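Long-range contacts in DNA-3-methyladenine glycosidase II, putative (Deinococcus radiodurans, PDB 2YG9), which is a putative DNA glycosidase of the helical HhH-GPD superfamily of base excision DNA repair proteins: residues A[35-39]-A[199-203]; A[39-45]-A[186-190]; A[29-33]-A[203-209]. All coordinates share one frame. Where two conformers were deposited one is given. Residues are numbered along the deposited sequence.

Contact 1 (A[35-39]-A[199-203]). With NI (nickel (II) ion), chain F.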
ATOM      1  N   HIS A  35     -14.580   2.019  16.608  1.00 10.12           N
ATOM      2  CA  HIS A  35     -13.462   1.480  17.353  1.00  9.80           C
ATOM      3  C   HIS A  35     -12.362   2.531  17.516  1.00  8.88           C
ATOM      4  O   HIS A  35     -11.941   2.797  18.635  1.00  9.05           O
ATOM      5  CB  HIS A  35     -12.938   0.192  16.710  1.00 10.10           C
ATOM      6  CG  HIS A  35     -11.694  -0.324  17.355  1.00 13.61           C
ATOM      7  ND1 HIS A  35     -11.703  -1.322  18.309  1.00 20.44           N
ATOM      8  CD2 HIS A  35     -10.401   0.048  17.211  1.00 14.72           C
ATOM      9  CE1 HIS A  35     -10.461  -1.550  18.708  1.00 21.39           C
ATOM     10  NE2 HIS A  35      -9.657  -0.708  18.077  1.00 17.53           N
ATOM     11  N   LEU A  36     -11.933   3.143  16.408  1.00  8.44           N
ATOM     12  CA  LEU A  36     -10.868   4.130  16.396  1.00  8.64           C
ATOM     13  C   LEU A  36     -11.211   5.340  17.268  1.00  8.91           C
ATOM     14  O   LEU A  36     -10.382   5.835  18.012  1.00  8.39           O
ATOM     15  CB  LEU A  36     -10.578   4.557  14.951  1.00  8.26           C
ATOM     16  CG  LEU A  36     -10.018   3.431  14.044  1.00  8.88           C
ATOM     17  CD1 LEU A  36      -9.913   3.957  12.553  1.00  7.87           C
ATOM     18  CD2 LEU A  36      -8.647   2.866  14.575  1.00  5.54           C
ATOM     19  N   SER A  37     -12.480   5.741  17.206  1.00  9.27           N
ATOM     20  CA  SER A  37     -12.998   6.858  17.959  1.00 10.06           C
ATOM     21  C   SER A  37     -12.942   6.663  19.458  1.00 10.15           C
ATOM     22  O   SER A  37     -13.143   7.611  20.169  1.00 10.29           O
ATOM     23  CB  SER A  37     -14.439   7.151  17.553  1.00 10.38           C
ATOM     24  OG  SER A  37     -14.427   7.731  16.277  1.00 12.30           O
ATOM     25  N   ARG A  38     -12.686   5.440  19.929  1.00 10.73           N
ATOM     26  CA  ARG A  38     -12.442   5.248  21.338  1.00 11.14           C
ATOM     27  C   ARG A  38     -11.162   5.941  21.823  1.00 11.28           C
ATOM     28  O   ARG A  38     -10.976   6.157  23.012  1.00 11.59           O
ATOM     29  CB  ARG A  38     -12.390   3.766  21.662  1.00 12.13           C
ATOM     30  CG  ARG A  38     -13.745   3.132  21.472  1.00 14.09           C
ATOM     31  CD  ARG A  38     -13.649   1.708  21.643  1.00 19.05           C
ATOM     32  NE  ARG A  38     -13.395   1.435  23.041  1.00 21.83           N
ATOM     33  CZ  ARG A  38     -13.697   0.300  23.667  1.00 22.50           C
ATOM     34  NH1 ARG A  38     -14.267  -0.715  23.014  1.00 21.65           N
ATOM     35  NH2 ARG A  38     -13.396   0.193  24.960  1.00 19.99           N
ATOM     36  N   ASP A  39     -10.263   6.232  20.890  1.00 11.21           N
ATOM     37  CA  ASP A  39      -9.068   6.997  21.138  1.00 10.38           C
ATOM     38  C   ASP A  39      -9.523   8.410  20.836  1.00 10.84           C
ATOM     39  O   ASP A  39      -9.864   8.716  19.714  1.00 10.17           O
ATOM     40  CB  ASP A  39      -7.956   6.500  20.187  1.00 10.86           C
ATOM     41  CG  ASP A  39      -6.700   7.345  20.205  1.00 10.57           C
ATOM     42  OD1 ASP A  39      -6.641   8.416  20.838  1.00 11.04           O
ATOM     43  OD2 ASP A  39      -5.723   6.898  19.553  1.00  9.65           O
ATOM     44  N   ARG A 199      -3.688  -0.262  19.856  1.00 11.60           N
ATOM     45  CA  ARG A 199      -5.052   0.035  20.260  0.50 11.24           C
ATOM     46  C   ARG A 199      -5.990   0.135  19.061  1.00 11.72           C
ATOM     47  O   ARG A 199      -7.198  -0.178  19.159  1.00 11.19           O
ATOM     48  CB  ARG A 199      -5.079   1.346  21.031  0.50 11.76           C
ATOM     49  CG  ARG A 199      -6.432   1.703  21.588  0.50 12.14           C
ATOM     50  CD  ARG A 199      -6.344   2.888  22.474  0.50 12.27           C
ATOM     51  NE  ARG A 199      -7.626   3.265  23.049  0.50 12.56           N
ATOM     52  CZ  ARG A 199      -7.774   4.285  23.892  0.50 13.37           C
ATOM     53  NH1 ARG A 199      -6.731   5.025  24.224  0.50 12.16           N
ATOM     54  NH2 ARG A 199      -8.973   4.577  24.399  0.50 12.66           N
ATOM     55  N   TRP A 200      -5.434   0.595  17.938  1.00 10.39           N
ATOM     56  CA  TRP A 200      -6.206   0.744  16.714  1.00  9.07           C
ATOM     57  C   TRP A 200      -6.526  -0.561  16.058  1.00  8.45           C
ATOM     58  O   TRP A 200      -7.479  -0.633  15.326  1.00  8.66           O
ATOM     59  CB  TRP A 200      -5.471   1.636  15.717  1.00  8.32           C
ATOM     60  CG  TRP A 200      -5.134   2.996  16.253  1.00  6.03           C
ATOM     61  CD1 TRP A 200      -5.717   3.651  17.299  1.00  6.23           C
ATOM     62  CD2 TRP A 200      -4.138   3.876  15.736  1.00  6.04           C
ATOM     63  NE1 TRP A 200      -5.132   4.883  17.468  1.00  8.21           N
ATOM     64  CE2 TRP A 200      -4.186   5.064  16.503  1.00  3.98           C
ATOM     65  CE3 TRP A 200      -3.237   3.791  14.680  1.00  5.45           C
ATOM     66  CZ2 TRP A 200      -3.335   6.142  16.267  1.00  6.27           C
ATOM     67  CZ3 TRP A 200      -2.404   4.870  14.427  1.00  6.18           C
ATOM     68  CH2 TRP A 200      -2.457   6.029  15.228  1.00  6.43           C
ATOM     69  N   ALA A 201      -5.733  -1.595  16.318  1.00  8.78           N
ATOM     70  CA  ALA A 201      -6.037  -2.949  15.827  1.00  8.62           C
ATOM     71  C   ALA A 201      -7.464  -3.348  16.212  1.00  8.22           C
ATOM     72  O   ALA A 201      -7.874  -3.042  17.295  1.00  6.79           O
ATOM     73  CB  ALA A 201      -5.039  -3.923  16.399  1.00  7.92           C
ATOM     74  N   PRO A 202      -8.212  -4.027  15.323  1.00  8.34           N
ATOM     75  CA  PRO A 202      -7.869  -4.539  13.984  1.00  8.47           C
ATOM     76  C   PRO A 202      -8.122  -3.597  12.795  1.00  8.29           C
ATOM     77  O   PRO A 202      -8.359  -4.088  11.661  1.00  7.89           O
ATOM     78  CB  PRO A 202      -8.787  -5.749  13.866  1.00  8.34           C
ATOM     79  CG  PRO A 202     -10.034  -5.252  14.462  1.00  8.37           C
ATOM     80  CD  PRO A 202      -9.569  -4.461  15.697  1.00  9.03           C
ATOM     81  N   TYR A 203      -7.986  -2.281  13.030  1.00  8.31           N
ATOM     82  CA  TYR A 203      -8.297  -1.261  12.015  1.00  7.43           C
ATOM     83  C   TYR A 203      -7.123  -0.288  11.853  1.00  7.39           C
ATOM     84  O   TYR A 203      -7.299   0.893  11.708  1.00  5.61           O
ATOM     85  CB  TYR A 203      -9.584  -0.501  12.382  1.00  8.53           C
ATOM     86  CG  TYR A 203     -10.774  -1.412  12.661  1.00  8.61           C
ATOM     87  CD1 TYR A 203     -11.347  -2.172  11.648  1.00 10.51           C
ATOM     88  CD2 TYR A 203     -11.305  -1.525  13.960  1.00 10.93           C
ATOM     89  CE1 TYR A 203     -12.420  -3.035  11.910  1.00  9.04           C
ATOM     90  CE2 TYR A 203     -12.373  -2.367  14.219  1.00 10.86           C
ATOM     91  CZ  TYR A 203     -12.927  -3.109  13.193  1.00 11.28           C
ATOM     92  OH  TYR A 203     -14.022  -3.911  13.447  1.00 13.20           O
TER
HETATM   93 NI    NI F1229     -13.513  -3.034  18.434  0.50 19.42          NI
HETATM   94  O   HOH W   1      -8.822   2.854  19.183  1.00 13.41           O
HETATM   95  O   HOH W   2     -11.732   2.989  25.659  1.00 12.04           O
HETATM   96  O   HOH W   3     -14.840  -3.295  16.381  1.00 16.63           O
HETATM   97  O   HOH W   4     -12.425  -4.964  18.275  1.00 19.80           O
HETATM   98  O   HOH W   5     -14.748  -1.253  19.467  1.00 25.58           O
HETATM   99  O   HOH W   6     -15.279  -3.926  19.941  1.00 20.09           O

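Contact 2 (A[39-45]-A[186-190])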
ATOM      1  N   ASP A  39     -10.263   6.232  20.890  1.00 11.21           N
ATOM      2  CA  ASP A  39      -9.068   6.997  21.138  1.00 10.38           C
ATOM      3  C   ASP A  39      -9.523   8.410  20.836  1.00 10.84           C
ATOM      4  O   ASP A  39      -9.864   8.716  19.714  1.00 10.17           O
ATOM      5  CB  ASP A  39      -7.956   6.500  20.187  1.00 10.86           C
ATOM      6  CG  ASP A  39      -6.700   7.345  20.205  1.00 10.57           C
ATOM      7  OD1 ASP A  39      -6.641   8.416  20.838  1.00 11.04           O
ATOM      8  OD2 ASP A  39      -5.723   6.898  19.553  1.00  9.65           O
ATOM      9  N   PRO A  40      -9.589   9.274  21.863  1.00 11.16           N
ATOM     10  CA  PRO A  40     -10.030  10.669  21.646  1.00 10.73           C
ATOM     11  C   PRO A  40      -9.272  11.434  20.552  1.00 10.60           C
ATOM     12  O   PRO A  40      -9.839  12.316  19.921  1.00  9.93           O
ATOM     13  CB  PRO A  40      -9.867  11.307  23.029  1.00 11.29           C
ATOM     14  CG  PRO A  40      -9.139  10.324  23.853  1.00 13.13           C
ATOM     15  CD  PRO A  40      -9.310   8.981  23.271  1.00 10.86           C
ATOM     16  N   VAL A  41      -8.011  11.082  20.277  1.00 10.46           N
ATOM     17  CA  VAL A  41      -7.287  11.716  19.185  1.00  9.07           C
ATOM     18  C   VAL A  41      -7.963  11.395  17.857  1.00  9.15           C
ATOM     19  O   VAL A  41      -8.294  12.305  17.075  1.00 10.30           O
ATOM     20  CB  VAL A  41      -5.773  11.342  19.187  1.00  9.05           C
ATOM     21  CG1 VAL A  41      -5.055  11.853  17.892  1.00  8.09           C
ATOM     22  CG2 VAL A  41      -5.126  11.908  20.429  1.00  8.50           C
ATOM     23  N   LEU A  42      -8.210  10.112  17.615  1.00  8.95           N
ATOM     24  CA  LEU A  42      -8.830   9.680  16.374  1.00  8.34           C
ATOM     25  C   LEU A  42     -10.321  10.035  16.321  1.00  8.56           C
ATOM     26  O   LEU A  42     -10.842  10.297  15.238  1.00  8.15           O
ATOM     27  CB  LEU A  42      -8.585   8.188  16.099  1.00  8.28           C
ATOM     28  CG  LEU A  42      -7.153   7.748  15.759  1.00  7.13           C
ATOM     29  CD1 LEU A  42      -7.183   6.330  15.135  1.00  7.03           C
ATOM     30  CD2 LEU A  42      -6.446   8.755  14.805  1.00  6.49           C
ATOM     31  N   ALA A  43     -10.998  10.130  17.466  1.00  8.27           N
ATOM     32  CA  ALA A  43     -12.358  10.662  17.444  1.00  8.47           C
ATOM     33  C   ALA A  43     -12.389  12.050  16.828  1.00  8.63           C
ATOM     34  O   ALA A  43     -13.246  12.317  16.000  1.00  8.34           O
ATOM     35  CB  ALA A  43     -12.983  10.676  18.852  1.00  9.48           C
ATOM     36  N   GLN A  44     -11.441  12.899  17.207  1.00  7.83           N
ATOM     37  CA  GLN A  44     -11.295  14.253  16.655  1.00 10.01           C
ATOM     38  C   GLN A  44     -10.802  14.225  15.196  1.00  9.20           C
ATOM     39  O   GLN A  44     -11.349  14.888  14.336  1.00  9.31           O
ATOM     40  CB  GLN A  44     -10.283  15.081  17.472  1.00 11.15           C
ATOM     41  CG  GLN A  44     -10.852  15.935  18.621  1.00 14.15           C
ATOM     42  CD  GLN A  44     -10.150  17.328  18.781  1.00 16.56           C
ATOM     43  OE1 GLN A  44     -10.360  18.279  17.958  1.00 25.45           O
ATOM     44  NE2 GLN A  44      -9.403  17.483  19.880  1.00 18.84           N
ATOM     45  N   VAL A  45      -9.758  13.450  14.931  1.00  8.46           N
ATOM     46  CA  VAL A  45      -9.209  13.366  13.569  1.00  8.11           C
ATOM     47  C   VAL A  45     -10.264  12.862  12.575  1.00  7.99           C
ATOM     48  O   VAL A  45     -10.389  13.418  11.513  1.00  7.91           O
ATOM     49  CB  VAL A  45      -7.940  12.517  13.512  1.00  8.30           C
ATOM     50  CG1 VAL A  45      -7.647  12.053  12.063  1.00  6.84           C
ATOM     51  CG2 VAL A  45      -6.743  13.287  14.120  1.00  7.40           C
ATOM     52  N   ARG A 186       3.588  13.727  16.739  1.00 12.01           N
ATOM     53  CA  ARG A 186       2.930  15.010  16.928  1.00 12.60           C
ATOM     54  C   ARG A 186       1.677  14.914  17.829  1.00 13.21           C
ATOM     55  O   ARG A 186       1.444  15.730  18.755  1.00 12.54           O
ATOM     56  CB  ARG A 186       2.541  15.532  15.540  1.00 13.50           C
ATOM     57  CG  ARG A 186       1.902  16.912  15.473  1.00 14.54           C
ATOM     58  CD  ARG A 186       2.924  17.985  15.681  1.00 18.42           C
ATOM     59  NE  ARG A 186       3.859  18.096  14.558  1.00 19.26           N
ATOM     60  CZ  ARG A 186       4.821  19.021  14.475  1.00 20.14           C
ATOM     61  NH1 ARG A 186       4.948  19.906  15.446  1.00 19.69           N
ATOM     62  NH2 ARG A 186       5.635  19.073  13.423  1.00 19.38           N
ATOM     63  N   LEU A 187       0.879  13.893  17.563  1.00 12.65           N
ATOM     64  CA  LEU A 187      -0.406  13.738  18.210  1.00 12.24           C
ATOM     65  C   LEU A 187      -0.271  12.991  19.536  1.00 11.88           C
ATOM     66  O   LEU A 187      -1.053  13.201  20.443  1.00 12.63           O
ATOM     67  CB  LEU A 187      -1.398  13.071  17.216  1.00 11.64           C
ATOM     68  CG  LEU A 187      -1.779  13.862  15.963  1.00 12.21           C
ATOM     69  CD1 LEU A 187      -2.825  13.125  15.083  1.00 12.23           C
ATOM     70  CD2 LEU A 187      -2.310  15.248  16.346  1.00 12.75           C
ATOM     71  N   TYR A 188       0.750  12.158  19.689  1.00 11.54           N
ATOM     72  CA  TYR A 188       0.950  11.399  20.908  1.00 12.28           C
ATOM     73  C   TYR A 188       2.392  11.544  21.431  1.00 12.86           C
ATOM     74  O   TYR A 188       3.125  10.555  21.571  1.00 11.74           O
ATOM     75  CB  TYR A 188       0.649   9.914  20.698  1.00 11.24           C
ATOM     76  CG  TYR A 188      -0.662   9.613  20.016  1.00 10.94           C
ATOM     77  CD1 TYR A 188      -0.794   9.697  18.631  1.00  9.68           C
ATOM     78  CD2 TYR A 188      -1.763   9.186  20.760  1.00 11.19           C
ATOM     79  CE1 TYR A 188      -2.024   9.364  17.989  1.00  9.69           C
ATOM     80  CE2 TYR A 188      -2.974   8.888  20.143  1.00  9.29           C
ATOM     81  CZ  TYR A 188      -3.099   8.997  18.756  1.00  9.22           C
ATOM     82  OH  TYR A 188      -4.288   8.625  18.178  1.00  9.86           O
ATOM     83  N   PRO A 189       2.795  12.779  21.725  1.00 14.61           N
ATOM     84  CA  PRO A 189       4.137  13.013  22.254  1.00 15.22           C
ATOM     85  C   PRO A 189       4.434  12.260  23.567  1.00 16.47           C
ATOM     86  O   PRO A 189       3.613  12.258  24.510  1.00 16.87           O
ATOM     87  CB  PRO A 189       4.142  14.540  22.466  1.00 16.53           C
ATOM     88  CG  PRO A 189       2.761  14.943  22.545  1.00 14.15           C
ATOM     89  CD  PRO A 189       2.037  14.042  21.605  1.00 14.07           C
ATOM     90  N   GLY A 190       5.580  11.589  23.625  1.00 16.33           N
ATOM     91  CA  GLY A 190       5.975  10.894  24.845  1.00 16.52           C
ATOM     92  C   GLY A 190       5.294   9.558  25.059  1.00 16.89           C
ATOM     93  O   GLY A 190       5.483   8.918  26.111  1.00 18.34           O
TER

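Contact 3 (A[29-33]-A[203-209])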
ATOM      1  N   HIS A  29     -17.014   1.346   6.776  1.00 12.62           N
ATOM      2  CA  HIS A  29     -16.155   1.873   7.854  1.00 11.93           C
ATOM      3  C   HIS A  29     -16.823   2.213   9.205  1.00 12.01           C
ATOM      4  O   HIS A  29     -16.178   2.789  10.067  1.00 11.21           O
ATOM      5  CB  HIS A  29     -15.466   3.150   7.373  1.00 11.52           C
ATOM      6  CG  HIS A  29     -14.502   2.929   6.253  1.00 11.22           C
ATOM      7  ND1 HIS A  29     -13.990   3.966   5.496  1.00  9.24           N
ATOM      8  CD2 HIS A  29     -13.975   1.790   5.746  1.00 10.62           C
ATOM      9  CE1 HIS A  29     -13.188   3.472   4.569  1.00  8.52           C
ATOM     10  NE2 HIS A  29     -13.167   2.153   4.693  1.00 10.41           N
ATOM     11  N   ALA A  30     -18.091   1.873   9.409  1.00 11.94           N
ATOM     12  CA  ALA A  30     -18.789   2.276  10.639  1.00 11.88           C
ATOM     13  C   ALA A  30     -18.176   1.661  11.891  1.00 12.11           C
ATOM     14  O   ALA A  30     -17.821   2.363  12.865  1.00 13.56           O
ATOM     15  CB  ALA A  30     -20.359   1.934  10.536  1.00 12.40           C
ATOM     16  N   GLY A  31     -18.048   0.347  11.867  1.00 11.79           N
ATOM     17  CA  GLY A  31     -17.379  -0.399  12.939  1.00 11.32           C
ATOM     18  C   GLY A  31     -15.968   0.072  13.225  1.00 10.33           C
ATOM     19  O   GLY A  31     -15.619   0.317  14.373  1.00 10.98           O
ATOM     20  N   ALA A  32     -15.169   0.204  12.178  1.00  9.71           N
ATOM     21  CA  ALA A  32     -13.825   0.768  12.236  1.00  9.67           C
ATOM     22  C   ALA A  32     -13.769   2.160  12.878  1.00  8.72           C
ATOM     23  O   ALA A  32     -13.039   2.372  13.831  1.00  7.66           O
ATOM     24  CB  ALA A  32     -13.187   0.800  10.801  1.00  8.11           C
ATOM     25  N   VAL A  33     -14.583   3.084  12.395  1.00  8.78           N
ATOM     26  CA  VAL A  33     -14.586   4.430  12.955  1.00  8.82           C
ATOM     27  C   VAL A  33     -15.021   4.442  14.447  1.00  9.10           C
ATOM     28  O   VAL A  33     -14.493   5.235  15.220  1.00  9.06           O
ATOM     29  CB  VAL A  33     -15.424   5.387  12.074  1.00  9.39           C
ATOM     30  CG1 VAL A  33     -15.603   6.815  12.727  1.00  8.65           C
ATOM     31  CG2 VAL A  33     -14.751   5.509  10.676  1.00  7.62           C
ATOM     32  N   TYR A 203      -7.986  -2.281  13.030  1.00  8.31           N
ATOM     33  CA  TYR A 203      -8.297  -1.261  12.015  1.00  7.43           C
ATOM     34  C   TYR A 203      -7.123  -0.288  11.853  1.00  7.39           C
ATOM     35  O   TYR A 203      -7.299   0.893  11.708  1.00  5.61           O
ATOM     36  CB  TYR A 203      -9.584  -0.501  12.382  1.00  8.53           C
ATOM     37  CG  TYR A 203     -10.774  -1.412  12.661  1.00  8.61           C
ATOM     38  CD1 TYR A 203     -11.347  -2.172  11.648  1.00 10.51           C
ATOM     39  CD2 TYR A 203     -11.305  -1.525  13.960  1.00 10.93           C
ATOM     40  CE1 TYR A 203     -12.420  -3.035  11.910  1.00  9.04           C
ATOM     41  CE2 TYR A 203     -12.373  -2.367  14.219  1.00 10.86           C
ATOM     42  CZ  TYR A 203     -12.927  -3.109  13.193  1.00 11.28           C
ATOM     43  OH  TYR A 203     -14.022  -3.911  13.447  1.00 13.20           O
ATOM     44  N   ARG A 204      -5.910  -0.824  11.870  1.00  6.54           N
ATOM     45  CA  ARG A 204      -4.712   0.025  11.713  1.00  6.72           C
ATOM     46  C   ARG A 204      -4.599   0.639  10.332  1.00  5.65           C
ATOM     47  O   ARG A 204      -4.008   1.708  10.187  1.00  5.11           O
ATOM     48  CB  ARG A 204      -3.475  -0.761  12.113  1.00  5.30           C
ATOM     49  CG  ARG A 204      -3.251  -0.663  13.599  1.00  7.57           C
ATOM     50  CD  ARG A 204      -2.137  -1.531  14.074  1.00  8.74           C
ATOM     51  NE  ARG A 204      -2.418  -2.970  13.957  1.00 11.23           N
ATOM     52  CZ  ARG A 204      -1.594  -3.898  14.419  1.00 12.07           C
ATOM     53  NH1 ARG A 204      -0.472  -3.531  15.012  1.00 14.98           N
ATOM     54  NH2 ARG A 204      -1.892  -5.185  14.305  1.00 13.51           N
ATOM     55  N   SER A 205      -5.178  -0.019   9.311  1.00  6.08           N
ATOM     56  CA  SER A 205      -5.149   0.527   7.943  1.00  6.05           C
ATOM     57  C   SER A 205      -5.964   1.809   7.854  1.00  5.99           C
ATOM     58  O   SER A 205      -5.476   2.796   7.362  1.00  5.73           O
ATOM     59  CB  SER A 205      -5.671  -0.475   6.883  1.00  6.60           C
ATOM     60  OG  SER A 205      -4.809  -1.588   6.781  1.00 10.14           O
ATOM     61  N   LEU A 206      -7.203   1.803   8.332  1.00  5.35           N
ATOM     62  CA  LEU A 206      -8.009   3.020   8.281  1.00  5.40           C
ATOM     63  C   LEU A 206      -7.454   4.109   9.194  1.00  4.87           C
ATOM     64  O   LEU A 206      -7.493   5.285   8.815  1.00  4.98           O
ATOM     65  CB  LEU A 206      -9.510   2.736   8.571  1.00  4.90           C
ATOM     66  CG  LEU A 206     -10.511   3.879   8.379  1.00  6.29           C
ATOM     67  CD1 LEU A 206     -10.582   4.334   6.899  1.00  3.82           C
ATOM     68  CD2 LEU A 206     -11.916   3.487   8.928  1.00  5.18           C
ATOM     69  N   ALA A 207      -6.941   3.730  10.363  1.00  5.42           N
ATOM     70  CA  ALA A 207      -6.268   4.698  11.254  1.00  5.19           C
ATOM     71  C   ALA A 207      -5.128   5.346  10.471  1.00  5.48           C
ATOM     72  O   ALA A 207      -5.013   6.527  10.465  1.00  6.31           O
ATOM     73  CB  ALA A 207      -5.712   4.026  12.466  1.00  6.00           C
ATOM     74  N   SER A 208      -4.289   4.531   9.824  1.00  6.15           N
ATOM     75  CA  SER A 208      -3.203   5.032   8.973  1.00  5.40           C
ATOM     76  C   SER A 208      -3.735   6.035   7.916  1.00  6.20           C
ATOM     77  O   SER A 208      -3.197   7.127   7.753  1.00  6.24           O
ATOM     78  CB  SER A 208      -2.493   3.860   8.301  1.00  5.45           C
ATOM     79  OG  SER A 208      -1.715   3.120   9.212  1.00  3.68           O
ATOM     80  N   ARG A 209      -4.803   5.663   7.216  1.00  5.48           N
ATOM     81  CA  ARG A 209      -5.395   6.540   6.213  1.00  6.14           C
ATOM     82  C   ARG A 209      -5.903   7.864   6.807  1.00  6.79           C
ATOM     83  O   ARG A 209      -5.769   8.938   6.173  1.00  7.09           O
ATOM     84  CB  ARG A 209      -6.499   5.798   5.456  1.00  6.02           C
ATOM     85  CG  ARG A 209      -5.946   4.668   4.574  1.00  6.13           C
ATOM     86  CD  ARG A 209      -7.085   3.910   3.892  1.00  5.40           C
ATOM     87  NE  ARG A 209      -7.840   4.796   2.992  1.00  8.15           N
ATOM     88  CZ  ARG A 209      -9.111   4.622   2.600  1.00  6.11           C
ATOM     89  NH1 ARG A 209      -9.851   3.631   3.067  1.00  6.23           N
ATOM     90  NH2 ARG A 209      -9.659   5.500   1.780  1.00  6.46           N
TER

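Contact 1 (A[35-39]-A[199-203])
Two side-chain hydrogen bonds hold these turns together. H35 NE2 donates to R199 O over 2.7 Å, and W200 NE1 donates to D39 OD2 over 3.0 Å, almost straight at 176°. The aspartate is shared out: its OD2 also accepts from Y188 OH, while OD1 caps V41 N at the start of helix 40-49. With NE2 committed to the carbonyl, H35 turns ND1 outward to the nickel ion, 2.5 Å from the metal; four waters at 2.2 to 2.5 Å complete the ligands seen. One of these, water 3, is also hydrogen-bonded to Y203 OH (3.1 Å). Water 1 donates to H35 O (3.2 Å) and, weakly, to R199 O (3.4 Å).

Around the imidazole the packing is tight. The edge of the Y203 ring points at the face of H35, an offset edge-to-face pair with centroids 5.3 Å apart and planes at 64°, and P202, entered through a cis peptide, sets its CD 4.3 Å from H35 CE1. Deeper in, L36 CD2 rests 3.6 Å from W200 CB and 4.1 Å from Y203 CB. At the outer edge the R199 guanidinium spreads one face over D39 CA.

Each segment takes in the end of one helix and the link to the next. The type I turn L36 to D39 joins helix 30-36 to helix 40-49, and A201 to Y203 join helix 193-200 to helix 204-219, so the contact ties together two connections between consecutive helices. A nickel held by one histidine and otherwise by water is consistent with a surface metal site.

Contact 2 (A[39-45]-A[186-190])
D39 opens the segment as the N-cap of helix 40-49, and its carboxylate works in two directions. OD1 accepts from V41 N at 3.0 Å, the capping bond, while OD2 takes a short hydrogen bond from Y188 OH at 2.6 Å. V41 N, the second amide of the helix, is a usual target of an N-cap side chain; P40 before it has no N-H. The same OD2 accepts from W200 NE1, so tyrosine and tryptophan converge on one oxygen.

V41 comes next and buries the most surface on this side. Its CG1 lies 3.6 Å from Y188 CZ and 3.8 Å from L187 CD1, so the valine packs against both the phenol and the leucine. L42 adds a light touch, its CG 3.9 Å from Y188 OH. One turn beyond V41, V45 places CG2 4.0 Å from L187 CD1, which gives the leucine a second valine on the same helix face.

On the partner side the chain leaves helix 178-187 at Y188, whose backbone quits helical angles there; its ring then reaches the cap of helix 40-49 by its hydroxyl end. Other helices close in around the pair: L42 also touches W200 of helix 193-200, Y188 touches V196 of that helix, and helix 204-219 supplies Y210 and N214 against V45 and L211 against L187. The C-terminal residue L225 covers V41 and V45.

Contact 3 (A[29-33]-A[203-209])
L206 is the key side chain here, pushed out from helix 204-219 in the tp rotamer. Both its methyls lie near H29. CD1 sits over the face of the H29 imidazole, 3.8 Å from the ring centroid and 22° off the normal, a CH-pi contact. CD2 also reaches A32 and V33, 3.5 Å from A32 CB and 3.9 Å from V33 CG2. H29, at the N-cap position of helix 30-36, swings its ring toward the leucine with chi1 m, although its CA-to-CB bond points sideways.

Y203, itself the N-cap residue of helix 204-219, also takes chi1 m, and this lays its ring flat over the backbone of the opposite helix. A32 CA stands 3.7 Å from the Y203 ring centroid and only 8° off the normal, another CH-pi contact, with A32 CB 3.6 Å from Y203 CD1. The small A32 side chain is consistent with so close an approach, 5.9 Å between the CA atoms of A32 and Y203. The edge of the same tyrosine ring points at the face of the H35 ring.

R209, in an mtp conformation, reaches out mainly across its helix axis until its NH1 is 3.7 Å from H29 CE1; its NH2 is hydrogen-bonded to P53 O in a neighbouring loop.

No hydrogen bond crosses between 29-33 and 203-209. The two helix starts are joined mainly by methyl groups and aromatic faces, so cohesion here comes from close apolar fit and CH-pi contacts.

The three contacts pair early and late parts of the chain in reverse order: 29-33, 35-39 and 39-45 meet 203-209, 199-203 and 186-190. The span closed by contact 3 therefore encloses that of contact 1, which encloses that of contact 2. Contacts 1 and 3 lie about 7 Å apart between centres, sharing Y203 and helix 30-36; contacts 1 and 2 lie about 11 Å apart, sharing D39; contacts 2 and 3 are about 14 Å apart. W200, L42 and A207 pack together where all three come close. Together they bring early and late parts of the chain together in one helical unit, on one side of the chain's centre.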